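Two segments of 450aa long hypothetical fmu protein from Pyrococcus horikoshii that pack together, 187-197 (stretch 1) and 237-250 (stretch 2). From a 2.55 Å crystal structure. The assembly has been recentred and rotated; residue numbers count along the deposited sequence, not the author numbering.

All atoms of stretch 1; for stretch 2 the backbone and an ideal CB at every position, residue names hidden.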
ATOM      1  N   ILE A 187      11.294   4.927  -0.252  1.00 42.90           N
ATOM      2  CA  ILE A 187      10.853   3.549  -0.069  1.00 42.22           C
ATOM      3  C   ILE A 187      11.348   3.062   1.289  1.00 41.92           C
ATOM      4  O   ILE A 187      12.515   3.255   1.640  1.00 41.89           O
ATOM      5  CB  ILE A 187      11.385   2.618  -1.187  1.00 42.22           C
ATOM      6  CG1 ILE A 187      10.921   3.105  -2.566  1.00 42.24           C
ATOM      7  CG2 ILE A 187      10.938   1.170  -0.956  1.00 41.99           C
ATOM      8  CD1 ILE A 187      11.871   2.754  -3.710  1.00 41.91           C
ATOM      9  N   SER A 188      10.451   2.432   2.043  1.00 41.36           N
ATOM     10  CA  SER A 188      10.765   1.932   3.368  1.00 40.93           C
ATOM     11  C   SER A 188      11.060   0.433   3.333  1.00 40.71           C
ATOM     12  O   SER A 188      10.280  -0.347   2.785  1.00 40.74           O
ATOM     13  CB  SER A 188       9.613   2.240   4.321  1.00 40.79           C
ATOM     14  OG  SER A 188       9.943   1.877   5.649  1.00 41.31           O
ATOM     15  N   ILE A 189      12.195   0.040   3.910  1.00 40.55           N
ATOM     16  CA  ILE A 189      12.617  -1.367   3.951  1.00 40.48           C
ATOM     17  C   ILE A 189      13.048  -1.791   5.355  1.00 40.58           C
ATOM     18  O   ILE A 189      13.479  -0.961   6.157  1.00 40.57           O
ATOM     19  CB  ILE A 189      13.771  -1.680   2.943  1.00 40.53           C
ATOM     20  CG1 ILE A 189      15.010  -0.813   3.223  1.00 40.50           C
ATOM     21  CG2 ILE A 189      13.296  -1.521   1.496  1.00 40.19           C
ATOM     22  CD1 ILE A 189      16.288  -1.321   2.574  1.00 40.40           C
ATOM     23  N   ARG A 190      12.921  -3.084   5.650  1.00 40.64           N
ATOM     24  CA  ARG A 190      13.413  -3.638   6.908  1.00 40.59           C
ATOM     25  C   ARG A 190      14.621  -4.530   6.652  1.00 40.85           C
ATOM     26  O   ARG A 190      14.645  -5.292   5.682  1.00 40.87           O
ATOM     27  CB  ARG A 190      12.321  -4.425   7.639  1.00 40.52           C
ATOM     28  CG  ARG A 190      12.591  -4.592   9.131  1.00 40.28           C
ATOM     29  CD  ARG A 190      11.608  -5.539   9.815  1.00 40.30           C
ATOM     30  NE  ARG A 190      11.904  -6.941   9.527  1.00 39.45           N
ATOM     31  CZ  ARG A 190      11.152  -7.738   8.771  1.00 39.27           C
ATOM     32  NH1 ARG A 190      10.026  -7.295   8.218  1.00 39.15           N
ATOM     33  NH2 ARG A 190      11.524  -8.993   8.576  1.00 38.99           N
ATOM     34  N   VAL A 191      15.621  -4.419   7.523  1.00 41.05           N
ATOM     35  CA  VAL A 191      16.819  -5.248   7.452  1.00 41.27           C
ATOM     36  C   VAL A 191      16.597  -6.547   8.229  1.00 41.57           C
ATOM     37  O   VAL A 191      16.220  -6.524   9.404  1.00 41.59           O
ATOM     38  CB  VAL A 191      18.070  -4.489   7.982  1.00 41.26           C
ATOM     39  CG1 VAL A 191      19.263  -5.427   8.155  1.00 41.02           C
ATOM     40  CG2 VAL A 191      18.433  -3.347   7.047  1.00 41.10           C
ATOM     41  N   ASN A 192      16.822  -7.672   7.554  1.00 41.92           N
ATOM     42  CA  ASN A 192      16.692  -8.996   8.154  1.00 42.25           C
ATOM     43  C   ASN A 192      17.882  -9.303   9.064  1.00 42.49           C
ATOM     44  O   ASN A 192      18.941  -9.732   8.594  1.00 42.52           O
ATOM     45  CB  ASN A 192      16.542 -10.056   7.050  1.00 42.25           C
ATOM     46  CG  ASN A 192      16.332 -11.468   7.594  1.00 42.40           C
ATOM     47  OD1 ASN A 192      16.519 -12.446   6.873  1.00 42.57           O
ATOM     48  ND2 ASN A 192      15.936 -11.578   8.856  1.00 42.40           N
ATOM     49  N   THR A 193      17.690  -9.081  10.365  1.00 42.83           N
ATOM     50  CA  THR A 193      18.743  -9.274  11.371  1.00 43.22           C
ATOM     51  C   THR A 193      19.225 -10.720  11.448  1.00 43.46           C
ATOM     52  O   THR A 193      20.333 -10.994  11.907  1.00 43.54           O
ATOM     53  CB  THR A 193      18.283  -8.837  12.777  1.00 43.22           C
ATOM     54  OG1 THR A 193      17.069  -9.519  13.123  1.00 43.51           O
ATOM     55  CG2 THR A 193      18.058  -7.333  12.826  1.00 43.01           C
ATOM     56  N   LEU A 194      18.380 -11.633  10.983  1.00 43.80           N
ATOM     57  CA  LEU A 194      18.676 -13.057  10.969  1.00 44.14           C
ATOM     58  C   LEU A 194      19.748 -13.407   9.931  1.00 44.30           C
ATOM     59  O   LEU A 194      20.356 -14.477   9.997  1.00 44.35           O
ATOM     60  CB  LEU A 194      17.387 -13.827  10.679  1.00 44.17           C
ATOM     61  CG  LEU A 194      17.108 -15.140  11.403  1.00 44.44           C
ATOM     62  CD1 LEU A 194      15.611 -15.272  11.647  1.00 44.70           C
ATOM     63  CD2 LEU A 194      17.642 -16.330  10.616  1.00 44.97           C
ATOM     64  N   LYS A 195      19.986 -12.497   8.987  1.00 44.55           N
ATOM     65  CA  LYS A 195      20.881 -12.764   7.861  1.00 44.74           C
ATOM     66  C   LYS A 195      21.869 -11.622   7.566  1.00 44.88           C
ATOM     67  O   LYS A 195      22.839 -11.814   6.830  1.00 44.95           O
ATOM     68  CB  LYS A 195      20.053 -13.107   6.615  1.00 44.71           C
ATOM     69  CG  LYS A 195      20.787 -13.935   5.567  1.00 44.71           C
ATOM     70  CD  LYS A 195      19.819 -14.552   4.570  1.00 44.59           C
ATOM     71  CE  LYS A 195      19.435 -15.975   4.948  1.00 44.49           C
ATOM     72  NZ  LYS A 195      20.499 -16.950   4.582  1.00 44.46           N
ATOM     73  N   ALA A 196      21.623 -10.447   8.143  1.00 45.11           N
ATOM     74  CA  ALA A 196      22.472  -9.269   7.932  1.00 45.32           C
ATOM     75  C   ALA A 196      22.340  -8.271   9.083  1.00 45.50           C
ATOM     76  O   ALA A 196      21.392  -8.350   9.866  1.00 45.59           O
ATOM     77  CB  ALA A 196      22.119  -8.593   6.610  1.00 45.27           C
ATOM     78  N   ASN A 197      23.286  -7.340   9.186  1.00 45.65           N
ATOM     79  CA  ASN A 197      23.149  -6.220  10.119  1.00 45.86           C
ATOM     80  C   ASN A 197      22.991  -4.882   9.392  1.00 45.89           C
ATOM     81  O   ASN A 197      23.354  -4.760   8.219  1.00 45.92           O
ATOM     82  CB  ASN A 197      24.298  -6.180  11.135  1.00 45.97           C
ATOM     83  CG  ASN A 197      25.526  -5.477  10.604  1.00 46.30           C
ATOM     84  OD1 ASN A 197      26.330  -6.066   9.883  1.00 46.81           O
ATOM     85  ND2 ASN A 197      25.688  -4.211  10.975  1.00 46.73           N
ATOM     86  N   UNK A 237      18.005 -10.264  -3.111  1.00 40.40           N
ATOM     87  CA  UNK A 237      18.075 -11.647  -3.591  1.00 40.35           C
ATOM     88  C   UNK A 237      18.788 -12.599  -2.629  1.00 40.23           C
ATOM     89  O   UNK A 237      18.688 -13.821  -2.764  1.00 40.25           O
ATOM     90  CB  UNK A 237      18.785 -11.680  -4.946  1.00 40.35           C
ATOM     91  N   UNK A 238      19.506 -12.028  -1.665  1.00 40.06           N
ATOM     92  CA  UNK A 238      20.130 -12.799  -0.593  1.00 39.93           C
ATOM     93  C   UNK A 238      19.248 -12.808   0.656  1.00 39.75           C
ATOM     94  O   UNK A 238      19.558 -13.484   1.636  1.00 39.73           O
ATOM     95  CB  UNK A 238      21.511 -12.229  -0.261  1.00 39.93           C
ATOM     96  N   UNK A 239      18.149 -12.057   0.608  1.00 39.57           N
ATOM     97  CA  UNK A 239      17.166 -12.028   1.690  1.00 39.35           C
ATOM     98  C   UNK A 239      17.583 -11.189   2.883  1.00 39.23           C
ATOM     99  O   UNK A 239      17.212 -11.487   4.021  1.00 39.22           O
ATOM    100  CB  UNK A 239      16.882 -13.456   2.162  1.00 39.35           C
ATOM    101  N   UNK A 240      18.352 -10.137   2.618  1.00 39.08           N
ATOM    102  CA  UNK A 240      18.835  -9.243   3.667  1.00 38.93           C
ATOM    103  C   UNK A 240      17.846  -8.117   3.954  1.00 38.83           C
ATOM    104  O   UNK A 240      17.852  -7.550   5.051  1.00 38.80           O
ATOM    105  CB  UNK A 240      20.191  -8.655   3.273  1.00 38.93           C
ATOM    106  N   UNK A 241      17.006  -7.798   2.967  1.00 38.68           N
ATOM    107  CA  UNK A 241      16.029  -6.707   3.078  1.00 38.56           C
ATOM    108  C   UNK A 241      14.642  -7.073   2.541  1.00 38.64           C
ATOM    109  O   UNK A 241      14.511  -7.883   1.617  1.00 38.61           O
ATOM    110  CB  UNK A 241      16.549  -5.477   2.331  1.00 38.56           C
ATOM    111  N   UNK A 242      13.615  -6.458   3.126  1.00 38.66           N
ATOM    112  CA  UNK A 242      12.225  -6.642   2.701  1.00 38.61           C
ATOM    113  C   UNK A 242      11.481  -5.304   2.778  1.00 38.70           C
ATOM    114  O   UNK A 242      11.723  -4.508   3.687  1.00 38.82           O
ATOM    115  CB  UNK A 242      11.528  -7.696   3.564  1.00 38.61           C
ATOM    116  N   UNK A 243      10.593  -5.052   1.817  1.00 38.75           N
ATOM    117  CA  UNK A 243       9.801  -3.819   1.802  1.00 38.85           C
ATOM    118  C   UNK A 243       8.753  -3.850   2.912  1.00 38.82           C
ATOM    119  O   UNK A 243       7.870  -4.703   2.917  1.00 39.09           O
ATOM    120  CB  UNK A 243       9.128  -3.626   0.442  1.00 38.85           C
ATOM    121  N   UNK A 244       8.869  -2.920   3.855  1.00 38.73           N
ATOM    122  CA  UNK A 244       7.917  -2.797   4.956  1.00 38.58           C
ATOM    123  C   UNK A 244       7.921  -1.373   5.498  1.00 38.51           C
ATOM    124  O   UNK A 244       8.980  -0.767   5.660  1.00 38.21           O
ATOM    125  CB  UNK A 244       8.246  -3.793   6.070  1.00 38.58           C
ATOM    126  N   UNK A 245       6.729  -0.858   5.784  1.00 38.59           N
ATOM    127  CA  UNK A 245       6.570   0.450   6.408  1.00 38.83           C
ATOM    128  C   UNK A 245       6.996   0.408   7.867  1.00 38.77           C
ATOM    129  O   UNK A 245       6.920  -0.640   8.513  1.00 38.92           O
ATOM    130  CB  UNK A 245       5.120   0.926   6.294  1.00 38.83           C
ATOM    131  N   UNK A 246       7.446   1.553   8.378  1.00 38.61           N
ATOM    132  CA  UNK A 246       7.862   1.675   9.774  1.00 38.37           C
ATOM    133  C   UNK A 246       6.756   1.219  10.736  1.00 38.09           C
ATOM    134  O   UNK A 246       7.016   0.459  11.671  1.00 38.18           O
ATOM    135  CB  UNK A 246       8.256   3.122  10.078  1.00 38.37           C
ATOM    136  N   UNK A 247       5.531   1.680  10.487  1.00 37.77           N
ATOM    137  CA  UNK A 247       4.370   1.329  11.308  1.00 37.64           C
ATOM    138  C   UNK A 247       4.137  -0.185  11.399  1.00 37.65           C
ATOM    139  O   UNK A 247       3.802  -0.706  12.464  1.00 37.40           O
ATOM    140  CB  UNK A 247       3.119   2.005  10.743  1.00 37.64           C
ATOM    141  N   UNK A 248       4.333  -0.881  10.282  1.00 37.72           N
ATOM    142  CA  UNK A 248       4.193  -2.332  10.236  1.00 37.99           C
ATOM    143  C   UNK A 248       5.273  -3.061  11.034  1.00 38.15           C
ATOM    144  O   UNK A 248       5.006  -4.103  11.636  1.00 38.37           O
ATOM    145  CB  UNK A 248       4.224  -2.806   8.782  1.00 37.99           C
ATOM    146  N   UNK A 249       6.486  -2.510  11.038  1.00 38.29           N
ATOM    147  CA  UNK A 249       7.599  -3.080  11.802  1.00 38.34           C
ATOM    148  C   UNK A 249       7.387  -2.963  13.311  1.00 38.42           C
ATOM    149  O   UNK A 249       7.769  -3.859  14.065  1.00 38.46           O
ATOM    150  CB  UNK A 249       8.907  -2.390  11.412  1.00 38.34           C
ATOM    151  N   UNK A 250       6.787  -1.850  13.738  1.00 38.44           N
ATOM    152  CA  UNK A 250       6.471  -1.599  15.146  1.00 38.38           C
ATOM    153  C   UNK A 250       5.490  -2.646  15.694  1.00 38.41           C
ATOM    154  O   UNK A 250       5.637  -3.109  16.830  1.00 38.47           O
ATOM    155  CB  UNK A 250       5.886  -0.195  15.312  1.00 38.38           C
TER

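Positions 237 and 238 have no atom of stretch 1 near an ideal CB, so the contact sets no preference at either, and polar residues would serve as well as any. They are Asn237 and Glu238, the latter reaching toward position 240.

At 239 phi is 78°, which favours glycine, although Asn could also adopt it; an ideal CB would sit 4.0 Å from Lys195 CD. The residue is Gly239, which ends the helix in a Schellman motif.

The backbone at 240 already pairs with stretch 1, its O accepting from Asn192 N at 2.7 Å. Its CB points sideways, 3.9 Å from Ala196 CB, so a side chain with an aliphatic stem would suit, charged at its end or not. Lys240 lays CG 3.7 Å from Ala196 CB, and its NZ lies 3.4 Å from Glu238 OE1, a salt bridge with a weak hydrogen bond.

Positions 241 to 243 form a strand antiparallel to 187-191, with CB directions alternating between the sheet faces. At 241 the CB shares a face with Ile189 and Val191 and lies 4.2 Å from Ile189 CD1; Val, Ile or Leu would fit. Ile241 places CG2 3.8 Å from Ile189 CD1 and 4.3 Å from Val191 CG2.

Position 242 faces the other way, on the side of Arg190, and its N and O bond to Arg190 O (3.0 Å) and Arg190 N (2.7 Å). An aliphatic chain could cover the guanidinium and an acidic one could pair with it. Ile242 takes the first course: its CG2 lies over one guanidinium face, 3.5 Å from Arg190 NH1.

At 243, the CB returns to the side of Ile189, 4.8 Å from Ile189 CG2, and an apolar residue is expected. Val243 brings CG2 to 4.4 Å from Ile189 CG2.

Position 244 donates N to Ser188 O (3.1 Å) and accepts from Ser188 OG at O (2.8 Å). Its CB is 4.4 Å from Arg190 CB, so a long side chain carrying an acceptor, Gln or Glu, could run alongside the arginine toward its guanidinium. Gln244 does so, OE1 accepting from Arg190 NH1 at 3.0 Å, near the guanidinium plane.

The CB of 245 points away, leaving several polar choices at this N-cap position; Glu245 curls back until OE1 is 3.8 Å from Ser188 CB. At 246, the first helical position, the CB points sideways, so many side chains would do; it is Glu246, whose end leads away. At 249 a small or apolar residue could rest against the arginine's aliphatic stem; Ala249 has CB 4.4 Å from Arg190 CD. Positions 247, 248 and 250 are left free by this contact; they are Ala247, Ser248 and Val250.

Stretch 2 (237-250) NEGKIIVQEEASAV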
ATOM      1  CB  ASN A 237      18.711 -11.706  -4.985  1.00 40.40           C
ATOM      2  CG  ASN A 237      17.821 -11.102  -6.065  1.00 40.59           C
ATOM      3  OD1 ASN A 237      16.595 -11.235  -6.030  1.00 40.65           O
ATOM      4  ND2 ASN A 237      18.441 -10.441  -7.037  1.00 40.83           N
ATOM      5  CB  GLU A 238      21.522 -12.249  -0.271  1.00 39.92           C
ATOM      6  CG  GLU A 238      22.570 -12.552  -1.340  1.00 40.05           C
ATOM      7  CD  GLU A 238      23.812 -11.678  -1.231  1.00 40.11           C
ATOM      8  OE1 GLU A 238      23.750 -10.614  -0.575  1.00 40.48           O
ATOM      9  OE2 GLU A 238      24.853 -12.054  -1.812  1.00 40.32           O
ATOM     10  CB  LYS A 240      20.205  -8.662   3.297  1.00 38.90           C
ATOM     11  CG  LYS A 240      21.319  -9.696   3.180  1.00 39.06           C
ATOM     12  CD  LYS A 240      22.656  -9.048   2.844  1.00 38.96           C
ATOM     13  CE  LYS A 240      23.765 -10.085   2.781  1.00 38.93           C
ATOM     14  NZ  LYS A 240      25.058  -9.487   2.352  1.00 39.08           N
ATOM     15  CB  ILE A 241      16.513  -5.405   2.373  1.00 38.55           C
ATOM     16  CG1 ILE A 241      16.755  -5.641   0.876  1.00 38.40           C
ATOM     17  CG2 ILE A 241      17.756  -4.842   3.058  1.00 38.32           C
ATOM     18  CD1 ILE A 241      16.633  -4.394   0.027  1.00 38.39           C
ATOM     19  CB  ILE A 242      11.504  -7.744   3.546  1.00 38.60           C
ATOM     20  CG1 ILE A 242      10.090  -8.017   3.012  1.00 38.61           C
ATOM     21  CG2 ILE A 242      11.495  -7.390   5.045  1.00 38.37           C
ATOM     22  CD1 ILE A 242       9.447  -9.303   3.539  1.00 38.66           C
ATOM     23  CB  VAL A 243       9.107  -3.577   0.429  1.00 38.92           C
ATOM     24  CG1 VAL A 243       8.309  -2.274   0.442  1.00 38.76           C
ATOM     25  CG2 VAL A 243      10.129  -3.551  -0.699  1.00 38.92           C
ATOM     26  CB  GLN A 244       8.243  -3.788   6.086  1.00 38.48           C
ATOM     27  CG  GLN A 244       7.252  -3.746   7.246  1.00 38.26           C
ATOM     28  CD  GLN A 244       7.524  -4.777   8.329  1.00 38.83           C
ATOM     29  OE1 GLN A 244       8.579  -4.767   8.971  1.00 39.26           O
ATOM     30  NE2 GLN A 244       6.553  -5.658   8.560  1.00 38.86           N
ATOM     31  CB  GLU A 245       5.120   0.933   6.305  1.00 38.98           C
ATOM     32  CG  GLU A 245       4.603   1.131   4.879  1.00 39.85           C
ATOM     33  CD  GLU A 245       5.322   2.242   4.114  1.00 41.66           C
ATOM     34  OE1 GLU A 245       5.985   3.105   4.735  1.00 41.91           O
ATOM     35  OE2 GLU A 245       5.215   2.253   2.871  1.00 42.68           O
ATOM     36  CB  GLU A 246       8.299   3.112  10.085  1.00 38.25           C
ATOM     37  CG  GLU A 246       8.939   3.291  11.457  1.00 37.92           C
ATOM     38  CD  GLU A 246       9.115   4.749  11.833  1.00 38.53           C
ATOM     39  OE1 GLU A 246      10.254   5.256  11.737  1.00 40.29           O
ATOM     40  OE2 GLU A 246       8.118   5.399  12.207  1.00 38.49           O
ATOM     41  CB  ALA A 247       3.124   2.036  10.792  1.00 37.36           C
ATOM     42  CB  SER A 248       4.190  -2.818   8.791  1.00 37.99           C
ATOM     43  OG  SER A 248       3.043  -2.349   8.102  1.00 38.28           O
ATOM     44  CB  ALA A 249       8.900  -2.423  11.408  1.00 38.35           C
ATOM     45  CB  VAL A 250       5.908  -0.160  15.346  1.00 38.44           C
ATOM     46  CG1 VAL A 250       5.316   0.023  16.745  1.00 38.25           C
ATOM     47  CG2 VAL A 250       6.990   0.881  15.082  1.00 38.24           C
TER
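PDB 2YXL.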